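Local coordinates for protein free serine kinase (Thermococcus kodakarensis KOD1, PDB 5X0J) that uses ADP to phosphorylate free L-serine, yielding O-phospho-L-serine and AMP in the first step of cysteine biosynthesis from serine, at residues A[24-29]-A[54-59]; A[38-43]-A[48-53]; A[43-48]-A[78-83]; A[156-161]-A[198-203]. The protein carries 1 engineered substitution. All coordinates share one frame; numbering follows the deposited sequence.

Contact 1: A[24-29]-A[54-59]; sequences DKMKPH and MLLAKV
Met26 and Met54 approach tip to tip in the hydrophobic interior, and Leu56 lies across the Met26 chain at about a right angle. From CB the Met26 chain leaves with CG anti to the carbonyl carbon (chi1 -56°) and then runs fully extended, so that only its last two atoms make the contact. The sulfur SD of Met26 sits 3.5 Å from the methyl CE of Met54 and 3.6 Å from Met54 SD. On the Leu56 side, Met26 SD lies 4.1 Å from CD2. The terminal methyl, Met26 CE, lies 4.0 Å from Met54 SD and 4.1 Å from Leu56 CD1. Met54 is bent at its last torsion (chi3 64°), which turns its methyl toward the Met26 sulfur; a second conformer was modelled for this residue, and the distances describe one of the two. With an alanine in place of Met26, the sulfur and methyl touching both Met54 and Leu56 are lost, and a gap would probably open beside them that sets the Met54 tip free to turn. The two segments belong to one mixed sheet without being neighbours in it: strand 65-67 runs between strands 26-27 and 54-58, leaving the CA atoms of Met26 and Leu56 7.8 Å apart. Trp74 of helix 71-80 touches both methionines, and Ser87 of strand 84-90 packs against Met26, Met54 and Leu56.

Contact 2: A[38-43]-A[48-53]; sequences EAFIES and GIFWKP. With AMP (adenosine monophosphate), chain B.
Phe40 and Phe50 touch through CZ and CE2 at 3.8 Å, yet most of the space between the segments is taken by the adenine of AMP. Phe40 presents its ring edge to one face of the base, with CD1 3.7 Å from AMP C4, while Phe50 turns a ring face to AMP C2. The indole of Trp51 covers the opposite face of the adenine, inclined to it by roughly 30°. Its CG lies between the backbone N and carbonyl carbon (chi1 55°), a rotation that brings the indole over the base. Replacing Trp51 by an alanine removes this lid and would probably leave that face of the adenine uncovered, the base held less firmly. Two hydrogen bonds read the adenine edge: Ser43 OG donates to AMP N7 (3.0 Å), and AMP N6 donates almost straight to Ile49 O (2.9 Å, 167°). Lys52 NZ grips both ribose hydroxyls, AMP O3' at 2.9 Å and O2' at 3.1 Å. This is the site that binds ADP, here holding the product AMP. Helix 34-47 supplies one wall of it and strand 49-50, paired with strand 236-237, begins the other; Arg73 of helix 71-80 packs against both phenylalanines.

Contact 3: A[43-48]-A[78-83]; sequences SVTGSG and QKLGAK. With AMP (adenosine monophosphate), chain B.
Leu80 sets its forked tip against two consecutive residues of helix 34-47. Leu80 CD1 meets Val44 CG1 at 3.8 Å, the two side chains sliding past each other in opposite directions. The other branch, Leu80 CD2, lies 3.6 Å from Thr45 CG2, and that methyl also touches CD1. Thr45 can offer a methyl here because its hydroxyl points elsewhere: OG1 occupies the position between backbone N and carbonyl carbon (chi1 57°) and is bonded to Ile41 O, one turn back. Val44 has a second neighbour in AMP, whose N6 lies 3.7 Å from Val44 CA, so the residue stands between the nucleotide and Leu80. Farther out, the end of the helix is pinned at Ser43 O, which accepts from Ser47 N at 2.9 Å and from Ser47 OG at 2.7 Å, the two donors arriving from opposite faces of its carbonyl plane. Ser47 OG in turn is bonded to Ile49 N, tying the last turn to the chain that carries on into the adenine pocket. Leu238 packs on Val44 and Thr45 from a neighbouring loop. Both helices end on glycines with positive phi, Gly48 and Gly81; Gly81, whose N bonds to Gln78 O, closes the far end of helix 71-80 with a Schellman motif. The whole is helix-helix packing behind the adenine pocket, with Val44 facing AMP.

Contact 4: A[156-161]-A[198-203]; sequences EEQKKV and FIRKAP
Helix 155-170 lies against the end of strand 196-199 and the loop that follows it, at the antiparallel sheet of the C-terminal domain, touching them through Val161 on Phe198 and Gln158 on Arg200. The apolar half is compact: Val161 CG1 reaches the Phe198 ring at CE2 (3.6 Å) and CD2 (3.8 Å), the two side chains coming from opposite directions. One turn back along the helix the contact becomes polar and hydrated. Gln158 runs out extended, chi2 173°, until its NE2 stands 4.0 Å from Arg200 CB, with the amide plane at 90° to the guanidinium. Two waters bridge what the side chains do not close themselves. One donates to Gln158 OE1 at 2.9 Å and accepts a weak bond from Arg200 NH1; the other accepts from Gln158 NE2 at 2.9 Å and donates to Lys201 O at 3.1 Å. Gln158 NE2 also bonds Ala140 O, so the amide is held by protein as well as water. Beyond the water, Arg200 is anchored by NH2 to the carbonyls of Trp102 and Pro220, and by NH1 to Ser219 OG. Trp102 binds phosphoserine and the nearby Lys221 does so too, while the Arg200 side chain stays about 8 Å from the ligand. The arrangement is that of a helix packed on a sheet, with a buried arginine in the second shell of the phosphoserine site.

Contacts 1 and 4 are buried, whereas contacts 2 and 3 are only partly so and lie close together, their centres about 7 Å apart. Those two share helix 34-47, with Ser43 and Gly48 common to both, and both touch AMP: contact 2 combines aromatic rings with hydrogen bonds to the nucleotide, while contact 3 is aliphatic packing behind it. Contact 1, also in the N-terminal half of the chain, joins two strands of the mixed sheet by purely apolar side chains. Contact 4 belongs to the C-terminal domain, about 27 Å between centres from contact 2 and across the chain's centre from it; it adds bridging waters to its packing.

Contact 1: A[24-29]-A[54-59]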
# COMPACT_ATOMS: atom_id res chain seq x y z
N ASP A 24 -10.52 15.71 -7.30
CA ASP A 24 -10.50 16.66 -6.17
C ASP A 24 -11.56 16.39 -5.09
O ASP A 24 -11.58 17.11 -4.09
CB ASP A 24 -10.55 18.12 -6.68
CG ASP A 24 -11.92 18.54 -7.23
OD1 ASP A 24 -12.88 17.75 -7.20
OD2 ASP A 24 -12.05 19.71 -7.66
N LYS A 25 -12.44 15.40 -5.30
CA LYS A 25 -13.35 14.94 -4.25
C LYS A 25 -12.81 13.71 -3.50
O LYS A 25 -13.52 13.13 -2.68
CB LYS A 25 -14.73 14.62 -4.84
CG LYS A 25 -15.40 15.78 -5.57
CD LYS A 25 -15.66 16.96 -4.65
CE LYS A 25 -16.33 18.11 -5.39
NZ LYS A 25 -17.68 17.76 -5.92
N MET A 26 -11.57 13.32 -3.79
CA MET A 26 -10.98 12.10 -3.22
C MET A 26 -9.93 12.45 -2.18
O MET A 26 -9.06 13.29 -2.44
CB MET A 26 -10.36 11.26 -4.32
CG MET A 26 -11.33 10.91 -5.43
SD MET A 26 -10.50 9.85 -6.63
CE MET A 26 -11.83 9.61 -7.82
N LYS A 27 -9.96 11.75 -1.06
CA LYS A 27 -9.12 12.06 0.08
C LYS A 27 -8.17 10.89 0.36
O LYS A 27 -8.63 9.80 0.71
CB LYS A 27 -10.02 12.32 1.29
CG LYS A 27 -9.31 12.94 2.47
CD LYS A 27 -10.33 13.44 3.48
CE LYS A 27 -9.67 14.21 4.60
NZ LYS A 27 -10.69 14.81 5.50
N PRO A 28 -6.85 11.10 0.21
CA PRO A 28 -5.90 10.01 0.50
C PRO A 28 -5.83 9.72 2.00
O PRO A 28 -6.07 10.61 2.82
CB PRO A 28 -4.58 10.57 -0.01
CG PRO A 28 -4.70 12.02 0.23
CD PRO A 28 -6.13 12.36 -0.07
N HIS A 29 -5.59 8.47 2.35
CA HIS A 29 -5.25 8.08 3.71
C HIS A 29 -3.85 7.53 3.93
O HIS A 29 -3.52 7.16 5.05
CB HIS A 29 -6.31 7.13 4.27
CG HIS A 29 -6.28 5.74 3.70
ND1 HIS A 29 -7.06 5.35 2.64
CD2 HIS A 29 -5.60 4.63 4.08
CE1 HIS A 29 -6.87 4.06 2.39
NE2 HIS A 29 -5.97 3.61 3.25
N MET A 54 -11.02 2.79 -9.32
CA MET A 54 -10.66 3.09 -7.94
C MET A 54 -11.75 2.61 -7.00
O MET A 54 -12.90 2.46 -7.39
CB MET A 54 -10.44 4.58 -7.74
CG MET A 54 -9.18 5.11 -8.41
SD MET A 54 -8.98 6.88 -8.11
CE MET A 54 -8.77 6.88 -6.32
N LEU A 55 -11.37 2.34 -5.76
CA LEU A 55 -12.33 2.00 -4.72
C LEU A 55 -12.43 3.20 -3.78
O LEU A 55 -11.41 3.70 -3.30
CB LEU A 55 -11.89 0.74 -3.96
CG LEU A 55 -11.72 -0.56 -4.75
CD1 LEU A 55 -11.31 -1.70 -3.82
CD2 LEU A 55 -12.98 -0.91 -5.53
N LEU A 56 -13.66 3.66 -3.55
CA LEU A 56 -13.93 4.85 -2.74
C LEU A 56 -14.97 4.54 -1.67
O LEU A 56 -15.69 3.56 -1.78
CB LEU A 56 -14.50 5.97 -3.61
CG LEU A 56 -13.68 6.44 -4.81
CD1 LEU A 56 -14.46 7.54 -5.50
CD2 LEU A 56 -12.31 6.95 -4.38
N ALA A 57 -15.09 5.43 -0.69
CA ALA A 57 -16.19 5.37 0.25
C ALA A 57 -16.46 6.78 0.75
O ALA A 57 -15.52 7.54 0.96
CB ALA A 57 -15.86 4.46 1.42
N LYS A 58 -17.73 7.12 0.94
CA LYS A 58 -18.13 8.44 1.45
C LYS A 58 -17.53 8.69 2.84
O LYS A 58 -17.60 7.82 3.72
CB LYS A 58 -19.66 8.51 1.50
CG LYS A 58 -20.27 9.75 2.13
CD LYS A 58 -20.08 10.98 1.28
CE LYS A 58 -20.94 12.13 1.79
NZ LYS A 58 -20.78 12.41 3.25
N VAL A 59 -16.93 9.86 3.03
CA VAL A 59 -16.43 10.27 4.34
C VAL A 59 -17.61 10.82 5.14
O VAL A 59 -18.28 11.74 4.67
CB VAL A 59 -15.36 11.38 4.21
CG1 VAL A 59 -14.89 11.84 5.58
CG2 VAL A 59 -14.18 10.88 3.38

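Contact 2: A[38-43]-A[48-53]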
# COMPACT_ATOMS: atom_id res chain seq x y z
N GLU A 38 5.29 5.66 -10.63
CA GLU A 38 5.93 5.68 -11.95
C GLU A 38 5.34 4.61 -12.86
O GLU A 38 5.00 4.89 -14.02
CB GLU A 38 7.43 5.46 -11.83
CG GLU A 38 8.16 6.63 -11.21
CD GLU A 38 9.62 6.33 -10.89
OE1 GLU A 38 10.01 5.14 -10.81
OE2 GLU A 38 10.37 7.31 -10.69
N ALA A 39 5.21 3.39 -12.35
CA ALA A 39 4.69 2.28 -13.16
C ALA A 39 3.27 2.55 -13.62
O ALA A 39 2.93 2.28 -14.78
CB ALA A 39 4.76 0.97 -12.39
N PHE A 40 2.43 3.09 -12.74
CA PHE A 40 1.09 3.46 -13.16
C PHE A 40 1.12 4.52 -14.28
O PHE A 40 0.42 4.38 -15.27
CB PHE A 40 0.21 3.96 -12.01
CG PHE A 40 -1.03 4.61 -12.52
CD1 PHE A 40 -2.02 3.84 -13.12
CD2 PHE A 40 -1.15 5.99 -12.52
CE1 PHE A 40 -3.14 4.44 -13.67
CE2 PHE A 40 -2.28 6.59 -13.06
CZ PHE A 40 -3.27 5.82 -13.64
N ILE A 41 1.91 5.57 -14.09
CA ILE A 41 1.95 6.66 -15.07
C ILE A 41 2.41 6.16 -16.44
O ILE A 41 1.78 6.47 -17.45
CB ILE A 41 2.81 7.83 -14.58
CG1 ILE A 41 2.09 8.53 -13.42
CG2 ILE A 41 3.05 8.85 -15.70
CD1 ILE A 41 2.91 9.57 -12.68
N GLU A 42 3.47 5.36 -16.47
CA GLU A 42 3.96 4.81 -17.74
C GLU A 42 2.96 3.84 -18.37
O GLU A 42 2.78 3.85 -19.59
CB GLU A 42 5.31 4.11 -17.55
CG GLU A 42 6.45 5.05 -17.20
CD GLU A 42 6.49 6.27 -18.10
OE1 GLU A 42 6.86 6.11 -19.28
OE2 GLU A 42 6.10 7.38 -17.66
N SER A 43 2.32 3.00 -17.55
CA SER A 43 1.31 2.08 -18.06
C SER A 43 0.12 2.80 -18.69
O SER A 43 -0.27 2.49 -19.80
CB SER A 43 0.79 1.16 -16.95
OG SER A 43 -0.29 0.37 -17.43
N GLY A 48 -2.70 3.83 -23.10
CA GLY A 48 -3.88 4.65 -23.41
C GLY A 48 -5.18 4.18 -22.76
O GLY A 48 -6.24 4.76 -23.03
N ILE A 49 -5.11 3.16 -21.91
CA ILE A 49 -6.30 2.53 -21.31
C ILE A 49 -6.15 2.52 -19.80
O ILE A 49 -5.09 2.16 -19.28
CB ILE A 49 -6.51 1.08 -21.82
CG1 ILE A 49 -6.89 1.08 -23.30
CG2 ILE A 49 -7.57 0.34 -21.01
CD1 ILE A 49 -8.23 1.68 -23.63
N PHE A 50 -7.22 2.92 -19.13
CA PHE A 50 -7.34 2.87 -17.67
C PHE A 50 -8.30 1.71 -17.39
O PHE A 50 -9.47 1.79 -17.73
CB PHE A 50 -7.88 4.21 -17.15
CG PHE A 50 -7.94 4.31 -15.65
CD1 PHE A 50 -9.03 3.80 -14.95
CD2 PHE A 50 -6.92 4.93 -14.93
CE1 PHE A 50 -9.09 3.91 -13.58
CE2 PHE A 50 -6.99 5.03 -13.54
CZ PHE A 50 -8.09 4.53 -12.88
N TRP A 51 -7.78 0.62 -16.81
CA TRP A 51 -8.52 -0.66 -16.77
C TRP A 51 -8.98 -1.14 -15.39
O TRP A 51 -9.63 -2.17 -15.31
CB TRP A 51 -7.74 -1.78 -17.51
CG TRP A 51 -6.32 -1.98 -17.01
CD1 TRP A 51 -5.18 -1.50 -17.58
CD2 TRP A 51 -5.92 -2.69 -15.83
NE1 TRP A 51 -4.09 -1.88 -16.84
CE2 TRP A 51 -4.51 -2.60 -15.76
CE3 TRP A 51 -6.60 -3.41 -14.85
CZ2 TRP A 51 -3.77 -3.19 -14.72
CZ3 TRP A 51 -5.86 -4.02 -13.81
CH2 TRP A 51 -4.46 -3.89 -13.76
N LYS A 52 -8.67 -0.40 -14.33
CA LYS A 52 -8.99 -0.81 -12.96
C LYS A 52 -9.65 0.34 -12.22
O LYS A 52 -9.00 1.34 -11.96
CB LYS A 52 -7.72 -1.24 -12.22
CG LYS A 52 -8.01 -1.84 -10.85
CD LYS A 52 -6.75 -2.14 -10.05
CE LYS A 52 -6.03 -3.37 -10.51
NZ LYS A 52 -5.08 -3.83 -9.47
N PRO A 53 -10.92 0.21 -11.83
CA PRO A 53 -11.56 1.34 -11.14
C PRO A 53 -11.03 1.54 -9.75
O PRO A 53 -10.65 0.58 -9.08
CB PRO A 53 -13.04 0.93 -11.07
CG PRO A 53 -13.00 -0.54 -11.08
CD PRO A 53 -11.86 -0.92 -12.00
P AMP B . -2.97 2.25 -6.57
O1P AMP B . -3.54 3.15 -7.65
O2P AMP B . -2.41 3.03 -5.40
O3P AMP B . -3.92 1.15 -6.19
O5' AMP B . -1.68 1.54 -7.21
C5' AMP B . -1.46 1.44 -8.61
C4' AMP B . -2.55 0.60 -9.25
O4' AMP B . -2.62 0.90 -10.63
C3' AMP B . -2.34 -0.93 -9.24
O3' AMP B . -3.51 -1.55 -8.72
C2' AMP B . -2.14 -1.37 -10.69
O2' AMP B . -2.67 -2.67 -10.97
C1' AMP B . -2.91 -0.27 -11.35
N9 AMP B . -2.66 -0.02 -12.78
C8 AMP B . -1.54 -0.25 -13.49
N7 AMP B . -1.70 0.15 -14.78
C5 AMP B . -2.94 0.64 -14.88
C6 AMP B . -3.75 1.22 -15.96
N6 AMP B . -3.24 1.35 -17.20
N1 AMP B . -5.01 1.62 -15.64
C2 AMP B . -5.53 1.50 -14.40
N3 AMP B . -4.85 0.97 -13.38
C4 AMP B . -3.57 0.54 -13.56

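Contact 3: A[43-48]-A[78-83]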
# COMPACT_ATOMS: atom_id res chain seq x y z
N SER A 43 2.32 3.00 -17.55
CA SER A 43 1.31 2.08 -18.06
C SER A 43 0.12 2.80 -18.69
O SER A 43 -0.27 2.49 -19.80
CB SER A 43 0.79 1.16 -16.95
OG SER A 43 -0.29 0.37 -17.43
N VAL A 44 -0.45 3.77 -17.98
CA VAL A 44 -1.67 4.42 -18.47
C VAL A 44 -1.38 5.29 -19.70
O VAL A 44 -2.15 5.28 -20.66
CB VAL A 44 -2.43 5.16 -17.34
CG1 VAL A 44 -1.78 6.49 -16.98
CG2 VAL A 44 -3.89 5.35 -17.70
N THR A 45 -0.25 5.99 -19.69
CA THR A 45 0.10 6.84 -20.83
C THR A 45 0.56 6.02 -22.03
O THR A 45 0.22 6.36 -23.15
CB THR A 45 1.17 7.88 -20.46
OG1 THR A 45 2.34 7.23 -19.96
CG2 THR A 45 0.64 8.86 -19.44
N GLY A 46 1.31 4.95 -21.79
CA GLY A 46 1.80 4.09 -22.87
C GLY A 46 0.70 3.27 -23.53
O GLY A 46 0.62 3.16 -24.75
N SER A 47 -0.18 2.71 -22.70
CA SER A 47 -1.26 1.87 -23.20
C SER A 47 -2.46 2.67 -23.69
O SER A 47 -3.17 2.21 -24.59
CB SER A 47 -1.70 0.88 -22.13
OG SER A 47 -2.45 1.53 -21.13
N GLY A 48 -2.70 3.83 -23.10
CA GLY A 48 -3.88 4.65 -23.41
C GLY A 48 -5.18 4.18 -22.76
O GLY A 48 -6.24 4.76 -23.03
N GLN A 78 -3.69 12.98 -11.30
CA GLN A 78 -3.59 14.43 -10.98
C GLN A 78 -2.34 15.04 -11.61
O GLN A 78 -2.39 16.13 -12.19
CB GLN A 78 -3.64 14.68 -9.47
CG GLN A 78 -5.04 14.55 -8.89
CD GLN A 78 -5.18 15.14 -7.50
OE1 GLN A 78 -4.32 14.95 -6.63
NE2 GLN A 78 -6.29 15.83 -7.26
N LYS A 79 -1.22 14.31 -11.53
CA LYS A 79 0.05 14.78 -12.10
C LYS A 79 -0.04 14.93 -13.62
O LYS A 79 0.49 15.90 -14.18
CB LYS A 79 1.16 13.79 -11.72
CG LYS A 79 2.56 14.22 -12.09
CD LYS A 79 3.57 13.22 -11.55
CE LYS A 79 3.78 13.37 -10.06
N LEU A 80 -0.73 14.00 -14.27
CA LEU A 80 -0.95 14.04 -15.72
C LEU A 80 -1.91 15.15 -16.15
O LEU A 80 -1.97 15.49 -17.34
CB LEU A 80 -1.50 12.70 -16.21
CG LEU A 80 -0.48 11.55 -16.22
CD1 LEU A 80 -1.17 10.20 -16.36
CD2 LEU A 80 0.54 11.74 -17.33
N GLY A 81 -2.69 15.67 -15.21
CA GLY A 81 -3.62 16.76 -15.47
C GLY A 81 -5.04 16.30 -15.73
O GLY A 81 -5.88 17.09 -16.16
N ALA A 82 -5.34 15.02 -15.47
CA ALA A 82 -6.70 14.51 -15.58
C ALA A 82 -7.59 15.09 -14.47
O ALA A 82 -7.07 15.64 -13.48
CB ALA A 82 -6.70 12.99 -15.53
N LYS A 83 -8.90 14.95 -14.68
CA LYS A 83 -9.95 15.52 -13.84
C LYS A 83 -10.65 14.47 -12.99
O LYS A 83 -11.04 14.75 -11.85
CB LYS A 83 -11.04 16.16 -14.72
CG LYS A 83 -10.67 17.49 -15.34
P AMP B . -2.97 2.25 -6.57
O1P AMP B . -3.54 3.15 -7.65
O2P AMP B . -2.41 3.03 -5.40
O3P AMP B . -3.92 1.15 -6.19
O5' AMP B . -1.68 1.54 -7.21
C5' AMP B . -1.46 1.44 -8.61
C4' AMP B . -2.55 0.60 -9.25
O4' AMP B . -2.62 0.90 -10.63
C3' AMP B . -2.34 -0.93 -9.24
O3' AMP B . -3.51 -1.55 -8.72
C2' AMP B . -2.14 -1.37 -10.69
O2' AMP B . -2.67 -2.67 -10.97
C1' AMP B . -2.91 -0.27 -11.35
N9 AMP B . -2.66 -0.02 -12.78
C8 AMP B . -1.54 -0.25 -13.49
N7 AMP B . -1.70 0.15 -14.78
C5 AMP B . -2.94 0.64 -14.88
C6 AMP B . -3.75 1.22 -15.96
N6 AMP B . -3.24 1.35 -17.20
N1 AMP B . -5.01 1.62 -15.64
C2 AMP B . -5.53 1.50 -14.40
N3 AMP B . -4.85 0.97 -13.38
C4 AMP B . -3.57 0.54 -13.56

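Contact 4: A[156-161]-A[198-203]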
# COMPACT_ATOMS: atom_id res chain seq x y z
N GLU A 156 5.14 7.28 13.07
CA GLU A 156 6.25 8.08 12.58
C GLU A 156 7.41 7.19 12.15
O GLU A 156 8.03 7.43 11.13
CB GLU A 156 6.71 9.09 13.63
CG GLU A 156 5.75 10.26 13.83
N GLU A 157 7.66 6.14 12.92
CA GLU A 157 8.74 5.22 12.62
C GLU A 157 8.41 4.37 11.39
O GLU A 157 9.29 4.11 10.59
CB GLU A 157 9.08 4.35 13.83
CG GLU A 157 9.82 5.10 14.94
CD GLU A 157 8.96 6.08 15.72
OE1 GLU A 157 9.51 7.06 16.28
OE2 GLU A 157 7.73 5.88 15.82
N GLN A 158 7.15 3.98 11.24
CA GLN A 158 6.73 3.28 10.03
C GLN A 158 6.95 4.14 8.78
O GLN A 158 7.36 3.63 7.74
CB GLN A 158 5.26 2.85 10.12
CG GLN A 158 5.03 1.76 11.17
CD GLN A 158 3.57 1.44 11.40
OE1 GLN A 158 2.68 2.26 11.16
NE2 GLN A 158 3.31 0.24 11.89
N LYS A 159 6.70 5.44 8.89
CA LYS A 159 7.00 6.35 7.79
C LYS A 159 8.49 6.46 7.49
O LYS A 159 8.90 6.49 6.33
CB LYS A 159 6.39 7.73 8.05
CG LYS A 159 4.88 7.73 8.03
CD LYS A 159 4.31 9.10 8.31
CE LYS A 159 2.81 9.12 8.09
NZ LYS A 159 2.20 10.40 8.53
N LYS A 160 9.32 6.51 8.53
CA LYS A 160 10.77 6.61 8.31
C LYS A 160 11.30 5.34 7.64
O LYS A 160 12.11 5.42 6.72
CB LYS A 160 11.50 6.87 9.63
CG LYS A 160 11.22 8.25 10.20
CD LYS A 160 11.92 8.48 11.53
CE LYS A 160 11.52 9.82 12.13
NZ LYS A 160 12.09 10.04 13.48
N VAL A 161 10.83 4.18 8.10
CA VAL A 161 11.20 2.92 7.45
C VAL A 161 10.81 2.93 5.98
O VAL A 161 11.60 2.61 5.11
CB VAL A 161 10.56 1.70 8.16
CG1 VAL A 161 10.74 0.42 7.33
CG2 VAL A 161 11.17 1.50 9.54
N PHE A 198 9.06 -6.95 6.30
CA PHE A 198 8.73 -6.09 7.43
C PHE A 198 7.30 -6.38 7.86
O PHE A 198 6.36 -6.12 7.09
CB PHE A 198 8.84 -4.61 7.05
CG PHE A 198 10.24 -4.11 6.83
CD1 PHE A 198 10.86 -4.28 5.62
CD2 PHE A 198 10.90 -3.39 7.82
CE1 PHE A 198 12.14 -3.79 5.39
CE2 PHE A 198 12.17 -2.89 7.60
CZ PHE A 198 12.79 -3.08 6.38
N ILE A 199 7.13 -6.88 9.08
CA ILE A 199 5.81 -7.26 9.61
C ILE A 199 5.26 -6.12 10.46
O ILE A 199 5.97 -5.54 11.28
CB ILE A 199 5.91 -8.53 10.48
CG1 ILE A 199 6.54 -9.70 9.70
CG2 ILE A 199 4.54 -8.91 11.06
CD1 ILE A 199 5.81 -10.14 8.45
N ARG A 200 3.98 -5.81 10.27
CA ARG A 200 3.26 -4.81 11.06
C ARG A 200 1.84 -5.28 11.30
O ARG A 200 1.29 -6.02 10.49
CB ARG A 200 3.22 -3.46 10.35
CG ARG A 200 2.73 -3.54 8.90
CD ARG A 200 2.42 -2.16 8.38
NE ARG A 200 2.38 -2.13 6.92
CZ ARG A 200 2.59 -1.04 6.18
NH1 ARG A 200 2.84 0.14 6.75
NH2 ARG A 200 2.58 -1.14 4.85
N LYS A 201 1.26 -4.84 12.41
CA LYS A 201 -0.16 -5.04 12.69
C LYS A 201 -0.96 -4.26 11.65
O LYS A 201 -0.55 -3.18 11.23
CB LYS A 201 -0.51 -4.56 14.10
CG LYS A 201 -1.94 -4.83 14.56
CD LYS A 201 -2.23 -4.18 15.91
CE LYS A 201 -3.63 -4.51 16.40
NZ LYS A 201 -4.71 -4.06 15.48
N ALA A 202 -2.10 -4.82 11.24
CA ALA A 202 -2.98 -4.12 10.32
C ALA A 202 -3.79 -3.06 11.06
O ALA A 202 -4.10 -3.21 12.24
CB ALA A 202 -3.93 -5.11 9.68
N PRO A 203 -4.17 -1.99 10.36
CA PRO A 203 -5.08 -1.02 10.93
C PRO A 203 -6.50 -1.59 10.96
O PRO A 203 -6.76 -2.60 10.28
CB PRO A 203 -5.03 0.13 9.91
CG PRO A 203 -4.82 -0.56 8.63
CD PRO A 203 -3.94 -1.74 8.92
O HOH W 1 1.18 0.66 9.26
O HOH W 2 1.08 -1.22 12.96